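Local coordinates for protein branched-chain amino acid aminotransferase (Thermoproteus uzoniensis, PDB 5CE8) that catalyses the pyridoxal-phosphate-dependent transfer of amino groups between L-amino acids, probably leucine, isoleucine and valine, and 2-oxoglutarate, at residues 40-50 and 99-110; 66-74 and 157-165. All coordinates share one frame; numbering follows the deposited sequence.

Contact 1 (40-50 and 99-110); sequences FGVFEGIRAYW and KEDLYIRPVAYI
V42, I46 and A48 form antiparallel hydrogen-bonded pairs with A108, I104 and L102, which sets strands 41-50 and 102-109 side by side within the antiparallel sheet of this class-IV aminotransferase fold. The shortest bond of the ladder runs from I104 N to I46 O at 2.6 Å. At E44, where strand 41-50 is interrupted, the pattern is one bond short: E44 N reaches P106 O at 3.0 Å, but the proline has no N-H to return. R105 partly replaces it. Its CB leaves the backbone away from 40-50 and CG continues anti to N; bends at chi2 (56°) and chi3 (54°) then fold the chain back. CD touches E44 O at 3.2 Å, and NE gives the same oxygen a weak bond of 2.8 Å. F43 CD2 sits over the centre of one guanidinium face, 3.8 Å from R105 CZ. At the tip, NH2 bonds Y103 OH at 2.8 Å near the guanidinium plane, while NH1 is held by N37 and Y38 of the second subunit. The E44 carboxylate turns elsewhere, to H63 of helix 60-74. Beyond the ladder, D101 OD1 accepts a hydrogen bond from W50 N at 3.1 Å, a side-chain oxygen prolonging the pairing. The indole itself lies against K99, whose CB stands 4.0 Å from the centroid of the W50 six-membered ring, 11° off its normal.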
loop_
_atom_site.group_PDB
_atom_site.type_symbol
_atom_site.label_atom_id
_atom_site.label_comp_id
_atom_site.label_asym_id
_atom_site.label_seq_id
_atom_site.Cartn_x
_atom_site.Cartn_y
_atom_site.Cartn_z
ATOM N N PHE A 40 -15.135 1.550 -22.375
ATOM C CA PHE A 40 -16.389 1.463 -21.726
ATOM C C PHE A 40 -17.354 0.509 -22.461
ATOM O O PHE A 40 -18.160 0.917 -23.392
ATOM C CB PHE A 40 -16.994 2.826 -21.652
ATOM C CG PHE A 40 -18.169 2.881 -20.731
ATOM C CD1 PHE A 40 -17.973 2.877 -19.363
ATOM C CD2 PHE A 40 -19.471 3.024 -21.201
ATOM C CE1 PHE A 40 -19.063 2.975 -18.485
ATOM C CE2 PHE A 40 -20.599 3.044 -20.303
ATOM C CZ PHE A 40 -20.376 3.009 -18.943
ATOM N N GLY A 41 -17.199 -0.769 -22.098
ATOM C CA GLY A 41 -17.929 -1.875 -22.684
ATOM C C GLY A 41 -17.938 -3.001 -21.673
ATOM O O GLY A 41 -17.203 -2.947 -20.631
ATOM N N VAL A 42 -18.755 -3.987 -21.945
ATOM C CA VAL A 42 -18.613 -5.308 -21.325
ATOM C C VAL A 42 -18.642 -6.409 -22.384
ATOM O O VAL A 42 -19.229 -6.230 -23.492
ATOM C CB VAL A 42 -19.662 -5.535 -20.258
ATOM C CG1 VAL A 42 -19.535 -4.453 -19.239
ATOM C CG2 VAL A 42 -21.063 -5.544 -20.772
ATOM N N PHE A 43 -18.143 -7.582 -22.009
ATOM C CA PHE A 43 -18.198 -8.716 -22.920
ATOM C C PHE A 43 -18.384 -9.999 -22.115
ATOM O O PHE A 43 -18.409 -9.982 -20.860
ATOM C CB PHE A 43 -16.973 -8.796 -23.820
ATOM C CG PHE A 43 -15.673 -8.987 -23.087
ATOM C CD1 PHE A 43 -15.031 -7.903 -22.482
ATOM C CD2 PHE A 43 -15.107 -10.234 -23.000
ATOM C CE1 PHE A 43 -13.852 -8.130 -21.738
ATOM C CE2 PHE A 43 -13.880 -10.467 -22.369
ATOM C CZ PHE A 43 -13.275 -9.423 -21.731
ATOM N N GLU A 44 -18.502 -11.083 -22.869
ATOM C CA GLU A 44 -18.573 -12.462 -22.373
ATOM C C GLU A 44 -17.838 -13.440 -23.268
ATOM O O GLU A 44 -17.432 -13.137 -24.404
ATOM C CB GLU A 44 -20.011 -12.935 -22.271
ATOM C CG GLU A 44 -20.690 -12.608 -20.953
ATOM C CD GLU A 44 -19.992 -13.225 -19.749
ATOM O OE1 GLU A 44 -20.012 -12.586 -18.688
ATOM O OE2 GLU A 44 -19.404 -14.297 -19.940
ATOM N N GLY A 45 -17.708 -14.665 -22.781
ATOM C CA GLY A 45 -17.070 -15.732 -23.555
ATOM C C GLY A 45 -17.911 -16.940 -23.246
ATOM O O GLY A 45 -18.214 -17.176 -22.074
ATOM N N ILE A 46 -18.431 -17.570 -24.292
ATOM C CA ILE A 46 -19.311 -18.716 -24.099
ATOM C C ILE A 46 -18.903 -19.754 -25.086
ATOM O O ILE A 46 -18.691 -19.426 -26.251
ATOM C CB ILE A 46 -20.767 -18.406 -24.317
ATOM C CG1 ILE A 46 -21.186 -17.178 -23.475
ATOM C CG2 ILE A 46 -21.611 -19.660 -24.022
ATOM C CD1 ILE A 46 -22.610 -16.598 -23.766
ATOM N N ARG A 47 -18.821 -21.000 -24.634
ATOM C CA ARG A 47 -18.585 -22.093 -25.584
ATOM C C ARG A 47 -19.788 -22.943 -25.901
ATOM O O ARG A 47 -20.693 -23.093 -25.099
ATOM C CB ARG A 47 -17.447 -22.996 -25.101
ATOM C CG ARG A 47 -16.080 -22.439 -25.410
ATOM C CD ARG A 47 -14.984 -23.235 -24.747
ATOM N NE ARG A 47 -14.576 -24.150 -25.732
ATOM C CZ ARG A 47 -13.359 -24.351 -26.179
ATOM N NH1 ARG A 47 -12.270 -23.815 -25.618
ATOM N NH2 ARG A 47 -13.273 -25.209 -27.195
ATOM N N ALA A 48 -19.741 -23.542 -27.097
ATOM C CA ALA A 48 -20.702 -24.525 -27.488
ATOM C C ALA A 48 -19.894 -25.652 -27.894
ATOM O O ALA A 48 -18.891 -25.477 -28.565
ATOM C CB ALA A 48 -21.519 -24.046 -28.660
ATOM N N TYR A 49 -20.353 -26.836 -27.523
ATOM C CA TYR A 49 -19.656 -28.040 -27.870
ATOM C C TYR A 49 -20.564 -29.080 -28.635
ATOM O O TYR A 49 -21.696 -29.366 -28.259
ATOM C CB TYR A 49 -19.213 -28.713 -26.616
ATOM C CG TYR A 49 -18.170 -28.023 -25.779
ATOM C CD1 TYR A 49 -16.827 -28.341 -25.940
ATOM C CD2 TYR A 49 -18.521 -27.179 -24.748
ATOM C CE1 TYR A 49 -15.839 -27.800 -25.136
ATOM C CE2 TYR A 49 -17.524 -26.642 -23.906
ATOM C CZ TYR A 49 -16.206 -26.952 -24.112
ATOM O OH TYR A 49 -15.224 -26.458 -23.291
ATOM N N TRP A 50 -19.979 -29.649 -29.662
ATOM C CA TRP A 50 -20.573 -30.646 -30.524
ATOM C C TRP A 50 -20.209 -31.972 -29.909
ATOM O O TRP A 50 -19.058 -32.255 -29.772
ATOM C CB TRP A 50 -19.883 -30.614 -31.886
ATOM C CG TRP A 50 -20.503 -31.531 -32.900
ATOM C CD1 TRP A 50 -19.876 -32.554 -33.600
ATOM C CD2 TRP A 50 -21.844 -31.501 -33.355
ATOM N NE1 TRP A 50 -20.774 -33.151 -34.464
ATOM C CE2 TRP A 50 -21.987 -32.520 -34.331
ATOM C CE3 TRP A 50 -22.933 -30.705 -33.060
ATOM C CZ2 TRP A 50 -23.182 -32.765 -34.976
ATOM C CZ3 TRP A 50 -24.146 -30.936 -33.722
ATOM C CH2 TRP A 50 -24.252 -31.962 -34.684
ATOM N N LYS A 99 -22.024 -26.919 -36.750
ATOM C CA LYS A 99 -22.131 -28.273 -36.152
ATOM C C LYS A 99 -20.734 -28.655 -35.691
ATOM O O LYS A 99 -20.141 -29.661 -36.153
ATOM C CB LYS A 99 -22.658 -29.342 -37.139
ATOM C CG LYS A 99 -24.144 -29.266 -37.390
ATOM C CD LYS A 99 -24.581 -30.103 -38.617
ATOM C CE LYS A 99 -25.988 -29.728 -39.122
ATOM N NZ LYS A 99 -26.912 -29.470 -37.978
ATOM N N GLU A 100 -20.176 -27.805 -34.809
ATOM C CA GLU A 100 -18.782 -27.965 -34.311
ATOM C C GLU A 100 -18.573 -27.027 -33.099
ATOM O O GLU A 100 -19.361 -26.123 -32.893
ATOM C CB GLU A 100 -17.802 -27.560 -35.411
ATOM C CG GLU A 100 -17.724 -26.025 -35.642
ATOM C CD GLU A 100 -17.079 -25.649 -36.967
ATOM O OE1 GLU A 100 -15.865 -25.508 -37.068
ATOM O OE2 GLU A 100 -17.828 -25.492 -37.927
ATOM N N ASP A 101 -17.462 -27.221 -32.393
ATOM C CA ASP A 101 -17.077 -26.421 -31.196
ATOM C C ASP A 101 -16.873 -24.962 -31.613
ATOM O O ASP A 101 -16.232 -24.644 -32.662
ATOM C CB ASP A 101 -15.780 -26.914 -30.547
ATOM C CG ASP A 101 -15.896 -28.271 -29.942
ATOM O OD1 ASP A 101 -17.007 -28.781 -29.928
ATOM O OD2 ASP A 101 -14.832 -28.845 -29.548
ATOM N N LEU A 102 -17.483 -24.098 -30.821
ATOM C CA LEU A 102 -17.480 -22.653 -31.007
ATOM C C LEU A 102 -17.106 -21.932 -29.719
ATOM O O LEU A 102 -17.334 -22.477 -28.652
ATOM C CB LEU A 102 -18.872 -22.171 -31.333
ATOM C CG LEU A 102 -19.639 -22.733 -32.530
ATOM C CD1 LEU A 102 -21.058 -22.090 -32.569
ATOM C CD2 LEU A 102 -18.819 -22.563 -33.813
ATOM N N TYR A 103 -16.519 -20.756 -29.890
ATOM C CA TYR A 103 -16.465 -19.697 -28.905
ATOM C C TYR A 103 -17.393 -18.597 -29.396
ATOM O O TYR A 103 -17.318 -18.132 -30.524
ATOM C CB TYR A 103 -15.049 -19.202 -28.814
ATOM C CG TYR A 103 -14.820 -18.196 -27.733
ATOM C CD1 TYR A 103 -14.976 -16.837 -27.987
ATOM C CD2 TYR A 103 -14.422 -18.589 -26.461
ATOM C CE1 TYR A 103 -14.757 -15.903 -27.011
ATOM C CE2 TYR A 103 -14.202 -17.644 -25.456
ATOM C CZ TYR A 103 -14.315 -16.310 -25.759
ATOM O OH TYR A 103 -14.182 -15.356 -24.771
ATOM N N ILE A 104 -18.306 -18.222 -28.547
ATOM C CA ILE A 104 -19.272 -17.174 -28.782
ATOM C C ILE A 104 -18.898 -15.870 -27.954
ATOM O O ILE A 104 -18.690 -15.910 -26.717
ATOM C CB ILE A 104 -20.641 -17.705 -28.343
ATOM C CG1 ILE A 104 -21.072 -18.958 -29.203
ATOM C CG2 ILE A 104 -21.711 -16.637 -28.469
ATOM C CD1 ILE A 104 -21.911 -19.925 -28.379
ATOM N N ARG A 105 -18.763 -14.763 -28.649
ATOM C CA ARG A 105 -18.457 -13.485 -28.018
ATOM C C ARG A 105 -19.592 -12.429 -28.049
ATOM O O ARG A 105 -19.828 -11.787 -29.141
ATOM C CB ARG A 105 -17.330 -12.879 -28.778
ATOM C CG ARG A 105 -16.958 -11.469 -28.300
ATOM C CD ARG A 105 -16.606 -11.276 -26.818
ATOM N NE ARG A 105 -15.567 -12.115 -26.233
ATOM C CZ ARG A 105 -14.262 -11.893 -26.262
ATOM N NH1 ARG A 105 -13.681 -10.872 -26.910
ATOM N NH2 ARG A 105 -13.487 -12.748 -25.643
ATOM N N PRO A 106 -20.310 -12.273 -26.926
ATOM C CA PRO A 106 -21.239 -11.149 -26.773
ATOM C C PRO A 106 -20.433 -9.954 -26.356
ATOM O O PRO A 106 -19.618 -10.066 -25.405
ATOM C CB PRO A 106 -22.187 -11.569 -25.657
ATOM C CG PRO A 106 -21.971 -12.931 -25.449
ATOM C CD PRO A 106 -20.631 -13.348 -26.012
ATOM N N VAL A 107 -20.617 -8.829 -27.049
ATOM C CA VAL A 107 -19.993 -7.633 -26.735
ATOM C C VAL A 107 -21.020 -6.514 -26.685
ATOM O O VAL A 107 -21.785 -6.338 -27.608
ATOM C CB VAL A 107 -18.804 -7.286 -27.615
ATOM C CG1 VAL A 107 -19.117 -7.273 -29.065
ATOM C CG2 VAL A 107 -18.172 -5.989 -27.164
ATOM N N ALA A 108 -21.101 -5.862 -25.539
ATOM C CA ALA A 108 -21.927 -4.697 -25.311
ATOM C C ALA A 108 -21.093 -3.394 -25.276
ATOM O O ALA A 108 -20.186 -3.241 -24.380
ATOM C CB ALA A 108 -22.559 -4.795 -23.947
ATOM N N TYR A 109 -21.541 -2.381 -26.023
ATOM C CA TYR A 109 -20.730 -1.141 -26.277
ATOM C C TYR A 109 -21.622 -0.040 -26.858
ATOM O O TYR A 109 -22.734 -0.295 -27.271
ATOM C CB TYR A 109 -19.598 -1.462 -27.280
ATOM C CG TYR A 109 -20.223 -1.876 -28.565
ATOM C CD1 TYR A 109 -20.648 -3.180 -28.742
ATOM C CD2 TYR A 109 -20.597 -0.942 -29.501
ATOM C CE1 TYR A 109 -21.316 -3.589 -29.931
ATOM C CE2 TYR A 109 -21.234 -1.341 -30.687
ATOM C CZ TYR A 109 -21.631 -2.666 -30.901
ATOM O OH TYR A 109 -22.374 -3.056 -32.064
ATOM N N ILE A 110 -21.121 1.198 -26.881
ATOM C CA ILE A 110 -21.883 2.300 -27.312
ATOM C C ILE A 110 -21.664 2.515 -28.854
ATOM O O ILE A 110 -20.536 2.640 -29.291
ATOM C CB ILE A 110 -21.539 3.538 -26.468
ATOM C CG1 ILE A 110 -22.124 3.338 -25.065
ATOM C CG2 ILE A 110 -22.086 4.824 -27.133
ATOM C CD1 ILE A 110 -21.509 4.204 -23.991
#

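Contact 2 (66-74 and 157-165); sequences RLLRSAKII and MPVMAKATG. With PLP (pyridoxal-5'-phosphate), chain D.
I73 and I74, at the end of helix 60-74, press against P158, A161 and A163 of the loop that carries the cofactor lysine. The closest carbon-carbon approach is at I73 CG2, which lies 3.5 Å from P158 CB, tighter than usual for two carbons, and 3.7 Å from A161 CB. I74 CG2 touches A163 CB at 3.9 Å and also meets P158 and A161. A type I turn from P158 to A161 presents the proline and alanine to the helix together. Next to this apolar patch the joint becomes polar. S70 OG, anti to its own carbonyl carbon (chi1 -78°), reaches the loop and accepts a hydrogen bond from K162 N at 2.7 Å, the N-H...O angle being 167°. The same hydroxyl oxygen also accepts one from a water, which donates a second bond to M160 O at 2.8 Å. On this looser side that single water bridges helix and loop, and the partly exposed M160 side chain packs on T245 of the third subunit. R66 and K162 pass each other with NH2 of the arginine 3.7 Å from CD of the lysine, and both turn to pyridoxal phosphate. R66 NH2 bonds phosphate O3P at 2.8 Å and NH1 adds a weaker bond to the same oxygen, which approaches at the guanidinium edge, while NE turns to E44. K162, bent at chi4 (71°), has NZ 1.4 Å from C4A of the cofactor. The link is consistent with an internal aldimine; with R66 on O3P it means that helix and loop grip the cofactor at two points, the phosphate and C4A, alongside its hydrogen bonds to T224, I223, T260 and Y167.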
loop_
_atom_site.group_PDB
_atom_site.type_symbol
_atom_site.label_atom_id
_atom_site.label_comp_id
_atom_site.label_asym_id
_atom_site.label_seq_id
_atom_site.Cartn_x
_atom_site.Cartn_y
_atom_site.Cartn_z
ATOM N N ARG A 66 -24.478 -12.694 -16.245
ATOM C CA ARG A 66 -23.255 -12.046 -15.814
ATOM C C ARG A 66 -22.915 -10.827 -16.716
ATOM O O ARG A 66 -22.441 -9.824 -16.178
ATOM C CB ARG A 66 -22.023 -13.017 -15.744
ATOM C CG ARG A 66 -20.832 -12.340 -15.219
ATOM C CD ARG A 66 -19.617 -13.239 -15.089
ATOM N NE ARG A 66 -19.110 -13.697 -16.371
ATOM C CZ ARG A 66 -18.157 -14.643 -16.516
ATOM N NH1 ARG A 66 -17.608 -15.206 -15.460
ATOM N NH2 ARG A 66 -17.722 -14.998 -17.729
ATOM N N LEU A 67 -23.178 -10.907 -18.032
ATOM C CA LEU A 67 -23.045 -9.696 -18.913
ATOM C C LEU A 67 -23.777 -8.471 -18.336
ATOM O O LEU A 67 -23.257 -7.316 -18.351
ATOM C CB LEU A 67 -23.614 -9.965 -20.337
ATOM C CG LEU A 67 -23.211 -9.017 -21.494
ATOM C CD1 LEU A 67 -21.764 -9.267 -22.014
ATOM C CD2 LEU A 67 -24.157 -9.022 -22.642
ATOM N N LEU A 68 -25.047 -8.705 -18.059
ATOM C CA LEU A 68 -25.942 -7.750 -17.433
ATOM C C LEU A 68 -25.423 -7.226 -16.050
ATOM O O LEU A 68 -25.567 -6.024 -15.774
ATOM C CB LEU A 68 -27.316 -8.390 -17.252
ATOM C CG LEU A 68 -28.364 -8.118 -18.334
ATOM C CD1 LEU A 68 -27.711 -7.992 -19.674
ATOM C CD2 LEU A 68 -29.452 -9.159 -18.318
ATOM N N ARG A 69 -24.867 -8.120 -15.181
ATOM C CA ARG A 69 -24.291 -7.677 -13.887
ATOM C C ARG A 69 -23.090 -6.827 -14.239
ATOM O O ARG A 69 -22.931 -5.769 -13.659
ATOM C CB ARG A 69 -23.897 -8.809 -12.956
ATOM C CG ARG A 69 -25.131 -9.528 -12.381
ATOM C CD ARG A 69 -24.779 -10.274 -11.061
ATOM N NE ARG A 69 -23.814 -11.298 -11.400
ATOM C CZ ARG A 69 -24.103 -12.427 -12.027
ATOM N NH1 ARG A 69 -25.346 -12.765 -12.405
ATOM N NH2 ARG A 69 -23.133 -13.222 -12.308
ATOM N N SER A 70 -22.263 -7.255 -15.202
ATOM C CA SER A 70 -21.077 -6.450 -15.660
ATOM C C SER A 70 -21.452 -5.077 -16.066
ATOM O O SER A 70 -20.812 -4.121 -15.632
ATOM C CB SER A 70 -20.300 -7.142 -16.742
ATOM O OG SER A 70 -19.471 -8.181 -16.128
ATOM N N ALA A 71 -22.541 -4.943 -16.822
ATOM C CA ALA A 71 -23.017 -3.616 -17.237
ATOM C C ALA A 71 -23.491 -2.730 -16.044
ATOM O O ALA A 71 -23.198 -1.542 -15.945
ATOM C CB ALA A 71 -24.204 -3.746 -18.255
ATOM N N LYS A 72 -24.276 -3.303 -15.197
ATOM C CA LYS A 72 -24.842 -2.502 -14.078
ATOM C C LYS A 72 -23.694 -2.082 -13.160
ATOM O O LYS A 72 -23.693 -1.022 -12.539
ATOM C CB LYS A 72 -25.819 -3.369 -13.287
ATOM C CG LYS A 72 -26.168 -2.818 -11.884
ATOM C CD LYS A 72 -26.746 -3.888 -10.954
ATOM C CE LYS A 72 -28.245 -3.728 -10.762
ATOM N NZ LYS A 72 -28.546 -2.694 -9.745
ATOM N N ILE A 73 -22.709 -2.944 -13.046
ATOM C CA ILE A 73 -21.496 -2.573 -12.310
ATOM C C ILE A 73 -20.833 -1.285 -12.917
ATOM O O ILE A 73 -20.484 -0.351 -12.166
ATOM C CB ILE A 73 -20.551 -3.784 -12.263
ATOM C CG1 ILE A 73 -21.131 -4.806 -11.301
ATOM C CG2 ILE A 73 -19.215 -3.366 -11.766
ATOM C CD1 ILE A 73 -20.295 -6.059 -11.149
ATOM N N ILE A 74 -20.721 -1.220 -14.231
ATOM C CA ILE A 74 -19.987 -0.095 -14.887
ATOM C C ILE A 74 -20.914 1.072 -15.213
ATOM O O ILE A 74 -20.428 2.099 -15.582
ATOM C CB ILE A 74 -19.108 -0.525 -16.134
ATOM C CG1 ILE A 74 -19.895 -0.951 -17.414
ATOM C CG2 ILE A 74 -18.076 -1.544 -15.700
ATOM C CD1 ILE A 74 -19.120 -0.755 -18.707
ATOM N N MET A 157 -10.634 0.188 -10.825
ATOM C CA MET A 157 -11.690 -0.247 -11.756
ATOM C C MET A 157 -12.446 -1.456 -11.185
ATOM O O MET A 157 -11.871 -2.166 -10.382
ATOM C CB MET A 157 -11.118 -0.641 -13.091
ATOM C CG MET A 157 -10.371 0.454 -13.914
ATOM S SD MET A 157 -9.760 -0.376 -15.393
ATOM C CE MET A 157 -9.123 1.110 -16.088
ATOM N N PRO A 158 -13.664 -1.740 -11.695
ATOM C CA PRO A 158 -14.519 -2.755 -11.065
ATOM C C PRO A 158 -14.269 -4.087 -11.667
ATOM O O PRO A 158 -15.021 -4.565 -12.519
ATOM C CB PRO A 158 -15.969 -2.220 -11.256
ATOM C CG PRO A 158 -15.870 -1.230 -12.255
ATOM C CD PRO A 158 -14.467 -0.748 -12.393
ATOM N N VAL A 159 -13.152 -4.681 -11.198
ATOM C CA VAL A 159 -12.600 -5.868 -11.723
ATOM C C VAL A 159 -13.515 -7.064 -11.837
ATOM O O VAL A 159 -13.386 -7.866 -12.752
ATOM C CB VAL A 159 -11.335 -6.276 -11.036
ATOM C CG1 VAL A 159 -10.283 -5.379 -11.600
ATOM C CG2 VAL A 159 -11.437 -6.183 -9.520
ATOM N N MET A 160 -14.525 -7.121 -10.989
ATOM C CA MET A 160 -15.502 -8.234 -11.056
ATOM C C MET A 160 -16.354 -8.098 -12.307
ATOM O O MET A 160 -17.041 -8.986 -12.620
ATOM C CB MET A 160 -16.384 -8.209 -9.822
ATOM C CG MET A 160 -15.517 -8.431 -8.563
ATOM S SD MET A 160 -16.202 -9.001 -6.997
ATOM C CE MET A 160 -17.582 -9.938 -7.608
ATOM N N ALA A 161 -16.398 -6.945 -12.916
ATOM C CA ALA A 161 -17.139 -6.817 -14.151
ATOM C C ALA A 161 -16.225 -7.258 -15.268
ATOM O O ALA A 161 -15.060 -6.871 -15.265
ATOM C CB ALA A 161 -17.517 -5.422 -14.349
ATOM N N LYS A 162 -16.782 -7.942 -16.278
ATOM C CA LYS A 162 -16.035 -8.375 -17.463
ATOM C C LYS A 162 -16.043 -7.219 -18.416
ATOM O O LYS A 162 -16.767 -7.162 -19.453
ATOM C CB LYS A 162 -16.635 -9.651 -17.981
ATOM C CG LYS A 162 -15.619 -10.451 -18.811
ATOM C CD LYS A 162 -16.101 -11.940 -18.973
ATOM C CE LYS A 162 -15.157 -12.760 -19.774
ATOM N NZ LYS A 162 -13.922 -12.992 -18.954
ATOM N N ALA A 163 -15.259 -6.244 -18.076
ATOM C CA ALA A 163 -15.335 -4.954 -18.749
ATOM C C ALA A 163 -14.122 -4.650 -19.586
ATOM O O ALA A 163 -13.015 -4.808 -19.136
ATOM C CB ALA A 163 -15.596 -3.842 -17.726
ATOM N N THR A 164 -14.345 -4.082 -20.753
ATOM C CA THR A 164 -13.392 -4.044 -21.902
ATOM C C THR A 164 -12.098 -3.374 -21.564
ATOM O O THR A 164 -11.003 -4.014 -21.629
ATOM C CB THR A 164 -14.085 -3.417 -23.155
ATOM O OG1 THR A 164 -14.604 -2.175 -22.779
ATOM C CG2 THR A 164 -15.313 -4.298 -23.687
ATOM N N GLY A 165 -12.232 -2.180 -21.000
ATOM C CA GLY A 165 -11.112 -1.330 -20.668
ATOM C C GLY A 165 -10.119 -1.932 -19.689
ATOM O O GLY A 165 -8.969 -1.774 -19.870
HETATM N N1 PLP D . -10.420 -14.306 -15.378
HETATM C C2 PLP D . -10.631 -13.157 -16.014
HETATM C C2A PLP D . -9.773 -11.959 -15.743
HETATM C C3 PLP D . -11.635 -13.058 -17.064
HETATM O O3 PLP D . -11.775 -11.875 -17.785
HETATM C C4 PLP D . -12.458 -14.263 -17.361
HETATM C C4A PLP D . -13.547 -14.277 -18.415
HETATM C C5 PLP D . -12.144 -15.474 -16.551
HETATM C C6 PLP D . -11.101 -15.392 -15.585
HETATM C C5A PLP D . -12.796 -16.815 -16.727
HETATM O O4P PLP D . -14.172 -16.748 -16.615
HETATM P P PLP D . -15.045 -17.881 -17.278
HETATM O O1P PLP D . -14.745 -17.953 -18.815
HETATM O O2P PLP D . -14.836 -19.095 -16.480
HETATM O O3P PLP D . -16.486 -17.456 -17.219
HETATM O O HOH W 1 -19.579 -9.393 -13.673
#

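The centres of contacts 1 and 2 lie about 15 Å apart, and their segments alternate along the chain: 40-50, 66-74, 99-110, then 157-165. Contact 1 joins two neighbouring strands of the antiparallel sheet; contact 2 joins helix 60-74, which packs on that sheet, to the loop before helix 167-179. They meet directly. E44 OE1 forms a salt bridge with R66 NE at 2.7 Å, and F43 N probably donates to K162 O at 2.9 Å. Strand 41-50 thus adjoins both the phosphate-binding arginine and the cofactor-bound lysine, a second shell to the active site. Both contacts also touch the second subunit, which places the sheet strand and the lysine loop near that interface.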